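Local coordinates for post-proline cleaving enzyme (PDB 4HVT), which probably cleaves short peptides on the carboxyl side of proline, as a serine peptidase of the prolyl oligopeptidase family, at residues A[412-424]-A[492-504]. Residues are numbered along the deposited sequence; the frame is centred on the assembly and turned at random. Where two conformers were deposited one is given.
With EDO (1,2-ethanediol), chain G.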
ATOM      1  N   ILE A 412      -1.966   0.307 -19.701  1.00 10.30           N
ATOM      2  CA  ILE A 412      -1.126   1.363 -19.118  1.00 10.22           C
ATOM      3  C   ILE A 412      -2.079   2.435 -18.599  1.00 10.25           C
ATOM      4  O   ILE A 412      -3.054   2.743 -19.288  1.00  9.88           O
ATOM      5  CB  ILE A 412      -0.159   1.950 -20.192  1.00 10.84           C
ATOM      6  CG1 ILE A 412       1.164   1.111 -20.340  1.00 11.23           C
ATOM      7  CG2 ILE A 412       0.289   3.344 -19.834  1.00 10.93           C
ATOM      8  CD1 ILE A 412       0.927  -0.290 -20.635  1.00 11.56           C
ATOM      9  N   THR A 413      -1.786   3.008 -17.431  1.00  9.94           N
ATOM     10  CA  THR A 413      -2.457   4.244 -17.043  1.00 10.52           C
ATOM     11  C   THR A 413      -1.470   5.404 -17.020  1.00 10.61           C
ATOM     12  O   THR A 413      -0.310   5.227 -16.585  1.00 10.75           O
ATOM     13  CB  THR A 413      -3.195   4.129 -15.708  1.00 10.67           C
ATOM     14  OG1 THR A 413      -2.285   3.759 -14.647  1.00 10.60           O
ATOM     15  CG2 THR A 413      -4.260   3.107 -15.836  1.00 11.02           C
ATOM     16  N   ILE A 414      -1.919   6.599 -17.416  1.00 10.64           N
ATOM     17  CA  ILE A 414      -1.151   7.830 -17.224  1.00 10.63           C
ATOM     18  C   ILE A 414      -2.154   8.858 -16.680  1.00 11.17           C
ATOM     19  O   ILE A 414      -3.325   8.925 -17.137  1.00 11.82           O
ATOM     20  CB  ILE A 414      -0.449   8.376 -18.485  1.00 10.82           C
ATOM     21  CG1 ILE A 414       0.305   7.291 -19.261  1.00 10.59           C
ATOM     22  CG2 ILE A 414       0.538   9.470 -18.153  1.00 10.95           C
ATOM     23  CD1 ILE A 414       0.810   7.664 -20.623  1.00 11.02           C
ATOM     24  N   GLU A 415      -1.695   9.640 -15.721  1.00 11.20           N
ATOM     25  CA  GLU A 415      -2.521  10.629 -15.029  1.00 11.61           C
ATOM     26  C   GLU A 415      -1.620  11.698 -14.430  1.00 11.74           C
ATOM     27  O   GLU A 415      -0.369  11.594 -14.458  1.00 11.25           O
ATOM     28  CB  GLU A 415      -3.287   9.979 -13.872  1.00 11.65           C
ATOM     29  CG  GLU A 415      -2.403   9.546 -12.690  1.00 11.82           C
ATOM     30  CD  GLU A 415      -3.127   8.549 -11.843  1.00 12.27           C
ATOM     31  OE1 GLU A 415      -3.698   8.907 -10.789  1.00 12.77           O
ATOM     32  OE2 GLU A 415      -3.176   7.348 -12.240  1.00 13.05           O
ATOM     33  N   ASN A 416      -2.265  12.738 -13.869  1.00 12.05           N
ATOM     34  CA  ASN A 416      -1.568  13.615 -12.949  1.00 11.97           C
ATOM     35  C   ASN A 416      -2.567  14.079 -11.911  1.00 12.28           C
ATOM     36  O   ASN A 416      -3.690  13.651 -11.877  1.00 12.09           O
ATOM     37  CB  ASN A 416      -0.779  14.752 -13.676  1.00 12.53           C
ATOM     38  CG  ASN A 416      -1.648  15.895 -14.180  1.00 12.90           C
ATOM     39  OD1 ASN A 416      -2.726  16.121 -13.645  1.00 13.16           O
ATOM     40  ND2 ASN A 416      -1.167  16.648 -15.206  1.00 13.59           N
ATOM     41  N   SER A 417      -2.131  14.866 -10.957  1.00 12.64           N
ATOM     42  CA  SER A 417      -2.993  15.134  -9.815  1.00 13.46           C
ATOM     43  C   SER A 417      -4.321  15.795 -10.202  1.00 13.84           C
ATOM     44  O   SER A 417      -5.287  15.671  -9.453  1.00 14.06           O
ATOM     45  CB  SER A 417      -2.243  15.987  -8.804  1.00 14.00           C
ATOM     46  OG  SER A 417      -2.980  16.177  -7.596  1.00 15.94           O
ATOM     47  N   ILE A 418      -4.366  16.491 -11.344  1.00 14.48           N
ATOM     48  CA  ILE A 418      -5.576  17.234 -11.734  1.00 14.92           C
ATOM     49  C   ILE A 418      -6.174  16.767 -13.085  1.00 15.14           C
ATOM     50  O   ILE A 418      -7.208  17.276 -13.503  1.00 16.35           O
ATOM     51  CB  ILE A 418      -5.389  18.776 -11.754  1.00 15.47           C
ATOM     52  CG1 ILE A 418      -4.298  19.212 -12.732  1.00 15.57           C
ATOM     53  CG2 ILE A 418      -5.134  19.320 -10.347  1.00 15.31           C
ATOM     54  CD1 ILE A 418      -4.189  20.715 -12.969  1.00 16.35           C
ATOM     55  N   VAL A 419      -5.564  15.787 -13.720  1.00 14.76           N
ATOM     56  CA  VAL A 419      -6.050  15.248 -14.988  1.00 15.03           C
ATOM     57  C   VAL A 419      -6.416  13.771 -14.775  1.00 14.49           C
ATOM     58  O   VAL A 419      -5.555  13.000 -14.398  1.00 14.06           O
ATOM     59  CB  VAL A 419      -5.002  15.400 -16.127  1.00 15.50           C
ATOM     60  CG1 VAL A 419      -5.594  14.825 -17.401  1.00 16.16           C
ATOM     61  CG2 VAL A 419      -4.600  16.872 -16.314  1.00 16.10           C
ATOM     62  N   PRO A 420      -7.691  13.376 -15.006  1.00 14.35           N
ATOM     63  CA  PRO A 420      -8.059  12.008 -14.711  1.00 13.94           C
ATOM     64  C   PRO A 420      -7.235  11.003 -15.539  1.00 13.44           C
ATOM     65  O   PRO A 420      -6.798  11.321 -16.650  1.00 14.23           O
ATOM     66  CB  PRO A 420      -9.543  11.916 -15.105  1.00 14.51           C
ATOM     67  CG  PRO A 420     -10.041  13.302 -14.984  1.00 15.07           C
ATOM     68  CD  PRO A 420      -8.879  14.187 -15.345  1.00 15.07           C
ATOM     69  N   PRO A 421      -7.062   9.799 -14.988  1.00 13.01           N
ATOM     70  CA  PRO A 421      -6.285   8.784 -15.680  1.00 12.44           C
ATOM     71  C   PRO A 421      -6.910   8.404 -16.993  1.00 12.50           C
ATOM     72  O   PRO A 421      -8.168   8.350 -17.136  1.00 13.38           O
ATOM     73  CB  PRO A 421      -6.282   7.591 -14.728  1.00 11.95           C
ATOM     74  CG  PRO A 421      -6.585   8.212 -13.374  1.00 12.06           C
ATOM     75  CD  PRO A 421      -7.523   9.348 -13.669  1.00 12.61           C
ATOM     76  N   THR A 422      -6.035   8.230 -17.988  1.00 12.19           N
ATOM     77  CA  THR A 422      -6.393   7.614 -19.261  1.00 12.29           C
ATOM     78  C   THR A 422      -5.818   6.209 -19.270  1.00 11.64           C
ATOM     79  O   THR A 422      -4.688   5.976 -18.781  1.00 11.17           O
ATOM     80  CB  THR A 422      -5.833   8.396 -20.449  1.00 12.63           C
ATOM     81  OG1 THR A 422      -6.424   9.702 -20.511  1.00 13.28           O
ATOM     82  CG2 THR A 422      -6.129   7.693 -21.808  1.00 12.99           C
ATOM     83  N   ILE A 423      -6.586   5.257 -19.804  1.00 11.49           N
ATOM     84  CA  ILE A 423      -6.080   3.852 -19.950  1.00 11.01           C
ATOM     85  C   ILE A 423      -5.717   3.654 -21.405  1.00 11.20           C
ATOM     86  O   ILE A 423      -6.505   3.995 -22.326  1.00 11.40           O
ATOM     87  CB  ILE A 423      -7.120   2.794 -19.578  1.00 11.06           C
ATOM     88  CG1 ILE A 423      -7.747   3.102 -18.202  1.00 11.16           C
ATOM     89  CG2 ILE A 423      -6.493   1.376 -19.599  1.00 10.72           C
ATOM     90  CD1 ILE A 423      -8.772   2.078 -17.745  1.00 11.37           C
ATOM     91  N   TYR A 424      -4.500   3.147 -21.628  1.00 10.94           N
ATOM     92  CA  TYR A 424      -3.983   2.871 -22.926  1.00 11.34           C
ATOM     93  C   TYR A 424      -3.698   1.394 -23.111  1.00 11.47           C
ATOM     94  O   TYR A 424      -3.305   0.740 -22.148  1.00 10.92           O
ATOM     95  CB  TYR A 424      -2.701   3.640 -23.177  1.00 11.43           C
ATOM     96  CG  TYR A 424      -2.721   5.099 -22.934  1.00 11.60           C
ATOM     97  CD1 TYR A 424      -2.635   5.619 -21.648  1.00 11.54           C
ATOM     98  CD2 TYR A 424      -2.783   6.008 -24.003  1.00 12.24           C
ATOM     99  CE1 TYR A 424      -2.611   6.987 -21.446  1.00 11.92           C
ATOM    100  CE2 TYR A 424      -2.768   7.338 -23.787  1.00 12.54           C
ATOM    101  CZ  TYR A 424      -2.717   7.836 -22.515  1.00 12.29           C
ATOM    102  OH  TYR A 424      -2.706   9.229 -22.305  1.00 13.21           O
ATOM    103  N   ASN A 492       5.725   8.706  -2.202  1.00 11.47           N
ATOM    104  CA  ASN A 492       4.372   9.256  -2.049  1.00 12.72           C
ATOM    105  C   ASN A 492       4.000  10.113  -3.248  1.00 13.04           C
ATOM    106  O   ASN A 492       4.083  11.327  -3.225  1.00 13.22           O
ATOM    107  CB  ASN A 492       4.282  10.073  -0.746  1.00 13.19           C
ATOM    108  CG  ASN A 492       2.880  10.115  -0.185  1.00 13.12           C
ATOM    109  OD1 ASN A 492       1.927   9.568  -0.769  1.00 13.50           O
ATOM    110  ND2 ASN A 492       2.730  10.764   0.958  1.00 12.56           N
ATOM    111  N   ALA A 493       3.666   9.440  -4.351  1.00 14.03           N
ATOM    112  CA  ALA A 493       3.475  10.106  -5.629  1.00 13.82           C
ATOM    113  C   ALA A 493       2.121  10.833  -5.733  1.00 14.01           C
ATOM    114  O   ALA A 493       1.113  10.336  -5.194  1.00 15.17           O
ATOM    115  CB  ALA A 493       3.621   9.120  -6.752  1.00 14.55           C
ATOM    116  N   PRO A 494       2.114  11.975  -6.405  1.00 13.92           N
ATOM    117  CA  PRO A 494       0.878  12.804  -6.566  1.00 14.72           C
ATOM    118  C   PRO A 494      -0.160  12.257  -7.621  1.00 15.29           C
ATOM    119  O   PRO A 494      -0.306  12.816  -8.705  1.00 16.26           O
ATOM    120  CB  PRO A 494       1.418  14.160  -6.983  1.00 15.47           C
ATOM    121  CG  PRO A 494       2.694  13.882  -7.634  1.00 15.24           C
ATOM    122  CD  PRO A 494       3.283  12.704  -6.875  1.00 14.49           C
ATOM    123  N   TYR A 495      -0.857  11.178  -7.259  1.00 15.32           N
ATOM    124  CA  TYR A 495      -1.889  10.631  -8.141  0.60 15.60           C
ATOM    125  C   TYR A 495      -3.185  11.426  -8.132  1.00 15.27           C
ATOM    126  O   TYR A 495      -3.426  12.307  -7.262  1.00 15.61           O
ATOM    127  CB  TYR A 495      -2.179   9.172  -7.801  0.60 16.25           C
ATOM    128  CG  TYR A 495      -2.841   9.009  -6.470  0.60 17.14           C
ATOM    129  CD1 TYR A 495      -2.091   8.877  -5.305  0.60 18.42           C
ATOM    130  CD2 TYR A 495      -4.213   9.001  -6.373  0.60 18.09           C
ATOM    131  CE1 TYR A 495      -2.721   8.756  -4.078  0.60 18.86           C
ATOM    132  CE2 TYR A 495      -4.859   8.884  -5.171  0.60 18.77           C
ATOM    133  CZ  TYR A 495      -4.102   8.734  -4.031  0.60 19.45           C
ATOM    134  OH  TYR A 495      -4.736   8.631  -2.821  0.60 22.43           O
ATOM    135  N   PHE A 496      -4.017  11.165  -9.130  1.00 14.35           N
ATOM    136  CA  PHE A 496      -5.304  11.818  -9.258  1.00 14.60           C
ATOM    137  C   PHE A 496      -6.238  11.245  -8.221  1.00 14.75           C
ATOM    138  O   PHE A 496      -6.465  10.029  -8.190  1.00 15.37           O
ATOM    139  CB  PHE A 496      -5.914  11.557 -10.672  1.00 14.32           C
ATOM    140  CG  PHE A 496      -7.196  12.310 -10.920  1.00 14.80           C
ATOM    141  CD1 PHE A 496      -8.434  11.755 -10.588  1.00 14.93           C
ATOM    142  CD2 PHE A 496      -7.151  13.582 -11.421  1.00 14.93           C
ATOM    143  CE1 PHE A 496      -9.607  12.430 -10.818  1.00 15.36           C
ATOM    144  CE2 PHE A 496      -8.324  14.276 -11.667  1.00 15.37           C
ATOM    145  CZ  PHE A 496      -9.541  13.712 -11.338  1.00 15.40           C
ATOM    146  N   SER A 497      -6.734  12.090  -7.321  1.00 15.89           N
ATOM    147  CA  SER A 497      -7.776  11.697  -6.375  1.00 16.63           C
ATOM    148  C   SER A 497      -9.084  12.368  -6.693  1.00 18.01           C
ATOM    149  O   SER A 497      -9.243  13.575  -6.474  1.00 18.29           O
ATOM    150  CB  SER A 497      -7.371  12.061  -4.948  1.00 17.12           C
ATOM    151  OG  SER A 497      -8.454  11.765  -4.048  1.00 18.20           O
ATOM    152  N   ARG A 498     -10.037  11.575  -7.152  1.00 18.93           N
ATOM    153  CA  ARG A 498     -11.338  12.083  -7.458  1.00 21.07           C
ATOM    154  C   ARG A 498     -12.007  12.667  -6.211  1.00 20.49           C
ATOM    155  O   ARG A 498     -12.616  13.733  -6.266  1.00 20.36           O
ATOM    156  CB  ARG A 498     -12.173  10.973  -8.062  1.00 23.02           C
ATOM    157  CG  ARG A 498     -13.360  11.502  -8.749  1.00 24.91           C
ATOM    158  CD  ARG A 498     -14.041  10.440  -9.574  1.00 25.31           C
ATOM    159  NE  ARG A 498     -15.356  10.963  -9.814  1.00 25.68           N
ATOM    160  CZ  ARG A 498     -16.410  10.245 -10.146  1.00 26.22           C
ATOM    161  NH1 ARG A 498     -16.294   8.947 -10.346  1.00 26.90           N
ATOM    162  NH2 ARG A 498     -17.565  10.864 -10.325  1.00 27.68           N
ATOM    163  N   ILE A 499     -11.892  11.978  -5.077  1.00 19.97           N
ATOM    164  CA  ILE A 499     -12.564  12.460  -3.890  1.00 20.88           C
ATOM    165  C   ILE A 499     -11.986  13.815  -3.448  1.00 19.77           C
ATOM    166  O   ILE A 499     -12.717  14.746  -3.147  1.00 19.73           O
ATOM    167  CB  ILE A 499     -12.469  11.467  -2.704  1.00 22.13           C
ATOM    168  CG1 ILE A 499     -13.174  10.140  -3.015  1.00 23.35           C
ATOM    169  CG2 ILE A 499     -13.091  12.110  -1.477  1.00 24.29           C
ATOM    170  CD1 ILE A 499     -14.690  10.228  -2.941  1.00 26.50           C
ATOM    171  N   LYS A 500     -10.671  13.912  -3.340  1.00 18.79           N
ATOM    172  CA  LYS A 500     -10.069  15.160  -2.881  1.00 18.14           C
ATOM    173  C   LYS A 500     -10.339  16.278  -3.881  1.00 18.19           C
ATOM    174  O   LYS A 500     -10.698  17.380  -3.516  1.00 18.19           O
ATOM    175  CB  LYS A 500      -8.553  14.993  -2.652  1.00 18.22           C
ATOM    176  N   ASN A 501     -10.179  15.989  -5.181  1.00 17.65           N
ATOM    177  CA  ASN A 501     -10.393  17.025  -6.170  1.00 18.77           C
ATOM    178  C   ASN A 501     -11.824  17.531  -6.209  1.00 19.51           C
ATOM    179  O   ASN A 501     -12.072  18.730  -6.334  1.00 19.95           O
ATOM    180  CB  ASN A 501     -10.008  16.524  -7.576  1.00 18.47           C
ATOM    181  CG  ASN A 501      -8.499  16.446  -7.772  1.00 18.26           C
ATOM    182  OD1 ASN A 501      -7.730  17.079  -7.038  1.00 18.83           O
ATOM    183  ND2 ASN A 501      -8.063  15.627  -8.704  1.00 18.28           N
ATOM    184  N   GLU A 502     -12.776  16.607  -6.128  1.00 20.72           N
ATOM    185  CA  GLU A 502     -14.187  16.998  -6.257  1.00 23.24           C
ATOM    186  C   GLU A 502     -14.812  17.463  -4.959  1.00 22.32           C
ATOM    187  O   GLU A 502     -15.591  18.384  -4.965  1.00 24.08           O
ATOM    188  CB  GLU A 502     -15.009  15.860  -6.816  1.00 25.09           C
ATOM    189  CG  GLU A 502     -14.566  15.422  -8.200  1.00 28.00           C
ATOM    190  CD  GLU A 502     -15.736  15.088  -9.053  1.00 31.99           C
ATOM    191  OE1 GLU A 502     -16.419  16.078  -9.454  1.00 38.62           O
ATOM    192  OE2 GLU A 502     -15.951  13.880  -9.332  1.00 32.87           O
ATOM    193  N   VAL A 503     -14.482  16.829  -3.843  1.00 21.39           N
ATOM    194  CA  VAL A 503     -15.090  17.206  -2.581  1.00 21.62           C
ATOM    195  C   VAL A 503     -14.372  18.380  -1.937  1.00 20.69           C
ATOM    196  O   VAL A 503     -15.035  19.236  -1.381  1.00 21.64           O
ATOM    197  CB  VAL A 503     -15.179  16.074  -1.576  1.00 22.34           C
ATOM    198  CG1 VAL A 503     -15.869  16.592  -0.332  1.00 23.74           C
ATOM    199  CG2 VAL A 503     -15.954  14.923  -2.199  1.00 22.82           C
ATOM    200  N   TRP A 504     -13.044  18.420  -2.037  1.00 18.48           N
ATOM    201  CA  TRP A 504     -12.247  19.457  -1.402  1.00 17.43           C
ATOM    202  C   TRP A 504     -11.919  20.620  -2.375  1.00 17.72           C
ATOM    203  O   TRP A 504     -12.333  21.741  -2.118  1.00 17.41           O
ATOM    204  CB  TRP A 504     -10.997  18.843  -0.730  1.00 16.70           C
ATOM    205  CG  TRP A 504     -10.345  19.767   0.285  1.00 16.17           C
ATOM    206  CD1 TRP A 504      -9.216  20.487   0.083  1.00 16.02           C
ATOM    207  CD2 TRP A 504     -10.809  20.097   1.579  1.00 16.62           C
ATOM    208  NE1 TRP A 504      -8.948  21.264   1.154  1.00 16.38           N
ATOM    209  CE2 TRP A 504      -9.895  21.028   2.116  1.00 16.63           C
ATOM    210  CE3 TRP A 504     -11.911  19.708   2.354  1.00 16.78           C
ATOM    211  CZ2 TRP A 504     -10.040  21.578   3.404  1.00 17.31           C
ATOM    212  CZ3 TRP A 504     -12.057  20.256   3.628  1.00 17.24           C
ATOM    213  CH2 TRP A 504     -11.124  21.189   4.131  1.00 17.40           C
TER
HETATM  214  C1  EDO G 806      -5.493   3.491 -11.588  1.00 34.36           C
HETATM  215  O1  EDO G 806      -4.806   2.854 -10.516  1.00 35.80           O
HETATM  216  C2  EDO G 806      -5.183   4.976 -11.651  1.00 33.36           C
HETATM  217  O2  EDO G 806      -3.921   5.233 -11.058  1.00 33.18           O
HETATM  218  O   HOH W   1      -5.960   7.661  -9.611  1.00 21.90           O
HETATM  219  O   HOH W   2       0.804  14.665 -10.710  1.00 13.04           O
HETATM  220  O   HOH W   3      -5.285  14.579  -6.794  1.00 17.95           O
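Phe496 plugs into the connection round Asn416 to Pro421 between two antiparallel strands of one propeller blade; the contact thereby links the beta-propeller to the alpha/beta-hydrolase part of a prolyl oligopeptidase fold. The tight half is built round this ring. Pro420 lies over one face in a CH-pi contact, its CA 3.7 Å from the Phe496 ring centroid and almost on the normal, while Pro420 CG meets Phe496 CZ. On the opposite face sits Asn501 ND2, displaced toward the rim. At the edge, near the ring plane, lie the carbonyl O of Asn416 and the carbonyl carbon of Ile418. Pro421 CD adds an apolar contact to Phe496 CD1 at 4.0 Å, and Phe442 makes an edge-to-face contact with the same ring. With CG of Phe496 anti to its backbone N (chi1 -175°), the ring points away from that N and into the connection. Phe496 N donates to Glu415 OE1 at 2.8 Å (160°), meeting its anti lone pair. The connection is shaped from within by Asn416, whose OD1 accepts from Ile418 N in an Asx turn and whose ND2 is held by Gln395 O. The looser, water-mediated side runs along the backbone of Pro494 to Ser497, with Glu415 and Ser417 linking it to the directly bonded part. One water donates to both Glu415 OE1 and Phe496 O, another bridges Ser417 N and Pro494 O, and a third joins Ser417 O, Tyr495 O and Ser497 N. Glu415 OE2 accepts from a 1,2-ethanediol, probably a crystallisation additive; the Tyr495 side chain touches through its CB, against Glu415 OE1. Past Ser497, the N-cap of helix 498-505, the first helical turn presents Asn501: its ND2 donates to Ser417 O at 2.9 Å, in the carbonyl plane and with an N-H...O angle of 163°.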